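Local coordinates for RNA-binding protein RMD9, mitochondrial (Saccharomyces cerevisiae S288C, PDB 7A9X), which binds a dodecameric sequence motif in the 3'-untranslated regions of mitochondrial mRNAs and takes part in their processing or stability, at residues P209-F214 with H244-Y248. Sequence-based numbering, arbitrary orientation.
With nucleotides of chain B.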
loop_
_atom_site.group_PDB
_atom_site.type_symbol
_atom_site.label_atom_id
_atom_site.label_comp_id
_atom_site.label_asym_id
_atom_site.label_seq_id
_atom_site.Cartn_x
_atom_site.Cartn_y
_atom_site.Cartn_z
ATOM N N PRO A 209 -2.350 28.058 -12.244
ATOM C CA PRO A 209 -3.153 26.992 -12.872
ATOM C C PRO A 209 -2.735 25.580 -12.496
ATOM O O PRO A 209 -3.604 24.714 -12.328
ATOM C CB PRO A 209 -2.959 27.257 -14.372
ATOM C CG PRO A 209 -2.701 28.719 -14.458
ATOM C CD PRO A 209 -1.921 29.075 -13.222
ATOM N N LYS A 210 -1.434 25.311 -12.362
ATOM C CA LYS A 210 -1.017 23.948 -12.048
ATOM C C LYS A 210 -1.386 23.562 -10.623
ATOM O O LYS A 210 -1.589 22.376 -10.339
ATOM C CB LYS A 210 0.483 23.775 -12.283
ATOM C CG LYS A 210 1.386 24.675 -11.456
ATOM C CD LYS A 210 2.840 24.334 -11.741
ATOM C CE LYS A 210 3.794 25.364 -11.170
ATOM N NZ LYS A 210 5.199 25.058 -11.562
ATOM N N VAL A 211 -1.484 24.538 -9.719
ATOM C CA VAL A 211 -1.960 24.248 -8.372
ATOM C C VAL A 211 -3.470 24.041 -8.378
ATOM O O VAL A 211 -3.995 23.169 -7.674
ATOM C CB VAL A 211 -1.544 25.368 -7.400
ATOM C CG1 VAL A 211 -1.944 25.014 -5.976
ATOM C CG2 VAL A 211 -0.048 25.629 -7.489
ATOM N N VAL A 212 -4.191 24.841 -9.167
ATOM C CA VAL A 212 -5.632 24.644 -9.305
ATOM C C VAL A 212 -5.926 23.272 -9.898
ATOM O O VAL A 212 -6.876 22.593 -9.489
ATOM C CB VAL A 212 -6.250 25.770 -10.157
ATOM C CG1 VAL A 212 -7.749 25.552 -10.322
ATOM C CG2 VAL A 212 -5.968 27.126 -9.532
ATOM N N GLY A 213 -5.108 22.842 -10.863
ATOM C CA GLY A 213 -5.299 21.529 -11.456
ATOM C C GLY A 213 -5.233 20.410 -10.436
ATOM O O GLY A 213 -6.046 19.486 -10.466
ATOM N N PHE A 214 -4.264 20.475 -9.517
ATOM C CA PHE A 214 -4.223 19.480 -8.451
ATOM C C PHE A 214 -5.459 19.562 -7.573
ATOM O O PHE A 214 -5.929 18.535 -7.072
ATOM C CB PHE A 214 -2.974 19.652 -7.583
ATOM C CG PHE A 214 -3.014 18.841 -6.315
ATOM C CD1 PHE A 214 -2.572 17.529 -6.305
ATOM C CD2 PHE A 214 -3.527 19.378 -5.140
ATOM C CE1 PHE A 214 -2.624 16.773 -5.149
ATOM C CE2 PHE A 214 -3.588 18.625 -3.985
ATOM C CZ PHE A 214 -3.132 17.322 -3.987
ATOM N N HIS A 244 -1.715 24.942 -18.626
ATOM C CA HIS A 244 -0.786 24.049 -17.952
ATOM C C HIS A 244 -1.311 22.617 -17.985
ATOM O O HIS A 244 -2.497 22.383 -17.724
ATOM C CB HIS A 244 -0.552 24.484 -16.506
ATOM C CG HIS A 244 0.650 23.846 -15.883
ATOM N ND1 HIS A 244 0.666 22.530 -15.473
ATOM C CD2 HIS A 244 1.884 24.336 -15.619
ATOM C CE1 HIS A 244 1.855 22.239 -14.977
ATOM N NE2 HIS A 244 2.613 23.318 -15.052
ATOM N N PRO A 245 -0.458 21.641 -18.303
ATOM C CA PRO A 245 -0.921 20.245 -18.370
ATOM C C PRO A 245 -1.578 19.752 -17.094
ATOM O O PRO A 245 -2.516 18.950 -17.163
ATOM C CB PRO A 245 0.367 19.469 -18.671
ATOM C CG PRO A 245 1.261 20.460 -19.331
ATOM C CD PRO A 245 0.949 21.785 -18.713
ATOM N N ASN A 246 -1.115 20.201 -15.926
ATOM C CA ASN A 246 -1.730 19.755 -14.681
ATOM C C ASN A 246 -3.142 20.307 -14.525
ATOM O O ASN A 246 -3.959 19.720 -13.808
ATOM C CB ASN A 246 -0.863 20.156 -13.487
ATOM C CG ASN A 246 -1.053 19.237 -12.295
ATOM O OD1 ASN A 246 -1.300 18.043 -12.457
ATOM N ND2 ASN A 246 -0.942 19.790 -11.090
ATOM N N LEU A 247 -3.445 21.436 -15.174
ATOM C CA LEU A 247 -4.822 21.918 -15.201
ATOM C C LEU A 247 -5.689 21.023 -16.078
ATOM O O LEU A 247 -6.829 20.706 -15.717
ATOM C CB LEU A 247 -4.868 23.368 -15.688
ATOM C CG LEU A 247 -6.224 24.077 -15.647
ATOM C CD1 LEU A 247 -6.801 24.068 -14.240
ATOM C CD2 LEU A 247 -6.106 25.504 -16.168
ATOM N N TYR A 248 -5.163 20.607 -17.233
ATOM C CA TYR A 248 -5.823 19.569 -18.020
ATOM C C TYR A 248 -6.081 18.327 -17.178
ATOM O O TYR A 248 -7.199 17.798 -17.156
ATOM C CB TYR A 248 -4.967 19.201 -19.235
ATOM C CG TYR A 248 -5.105 20.118 -20.429
ATOM C CD1 TYR A 248 -6.280 20.155 -21.170
ATOM C CD2 TYR A 248 -4.048 20.923 -20.837
ATOM C CE1 TYR A 248 -6.406 20.981 -22.270
ATOM C CE2 TYR A 248 -4.163 21.750 -21.936
ATOM C CZ TYR A 248 -5.344 21.776 -22.647
ATOM O OH TYR A 248 -5.465 22.599 -23.741
ATOM P P A B 3 5.862 21.814 -15.476
ATOM O OP1 A B 3 5.167 20.576 -15.913
ATOM O OP2 A B 3 5.151 22.798 -14.620
ATOM O "O5'" A B 3 7.188 21.378 -14.712
ATOM C "C5'" A B 3 8.090 20.448 -15.287
ATOM C "C4'" A B 3 9.371 20.381 -14.499
ATOM O "O4'" A B 3 10.026 21.674 -14.528
ATOM C "C3'" A B 3 9.217 20.072 -13.017
ATOM O "O3'" A B 3 9.080 18.682 -12.768
ATOM C "C2'" A B 3 10.474 20.686 -12.413
ATOM O "O2'" A B 3 11.591 19.826 -12.592
ATOM C "C1'" A B 3 10.668 21.920 -13.297
ATOM N N9 A B 3 10.084 23.136 -12.701
ATOM C C8 A B 3 8.810 23.623 -12.861
ATOM N N7 A B 3 8.582 24.734 -12.203
ATOM C C5 A B 3 9.788 24.996 -11.567
ATOM C C6 A B 3 10.203 26.034 -10.713
ATOM N N6 A B 3 9.415 27.042 -10.336
ATOM N N1 A B 3 11.473 25.999 -10.252
ATOM C C2 A B 3 12.265 24.988 -10.629
ATOM N N3 A B 3 11.992 23.957 -11.426
ATOM C C4 A B 3 10.722 24.020 -11.865
#
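Lys210 lays the start of its side chain flat over the imidazole of His244, with CB 3.3 Å from the ring centroid and almost on the ring normal, a CH-pi contact. The ring is fixed at both nitrogens: ND1 of His244 accepts from Asn246 N at 3.0 Å, capping the N-terminus of helix 245-257, while NE2 of His244 donates to OP2 of A3 in the RNA at 2.6 Å. One residue thus serves as both N-cap and phosphate ligand. Beside it, Asn246 turns its amide into helix 209-223, where ND2 of Asn246 reaches the carbonyl O of Lys210 at 2.8 Å. Close approach of the two backbones depends on Gly213, whose CA lies 3.8 Å from Leu247 CA and makes a CA-H...O contact of 3.3 Å with Asn246 O; a CB here would collide with that oxygen. Leu247 finishes the seam against Pro209 and Val212. These are the opening turns of the first helices of what are assigned as successive pentatricopeptide repeats, PPR2 and PPR3, packed as neighbours in the superhelical array, and helix 168-180, assigned to the repeat before, touches Lys210 and Phe214. Since ND1 is engaged as an acceptor and NE2 as a donor, the hydrogen-bond pattern implies that His244 can meet the phosphate as a neutral NE2-H tautomer, a role that needs no positive charge on the ring.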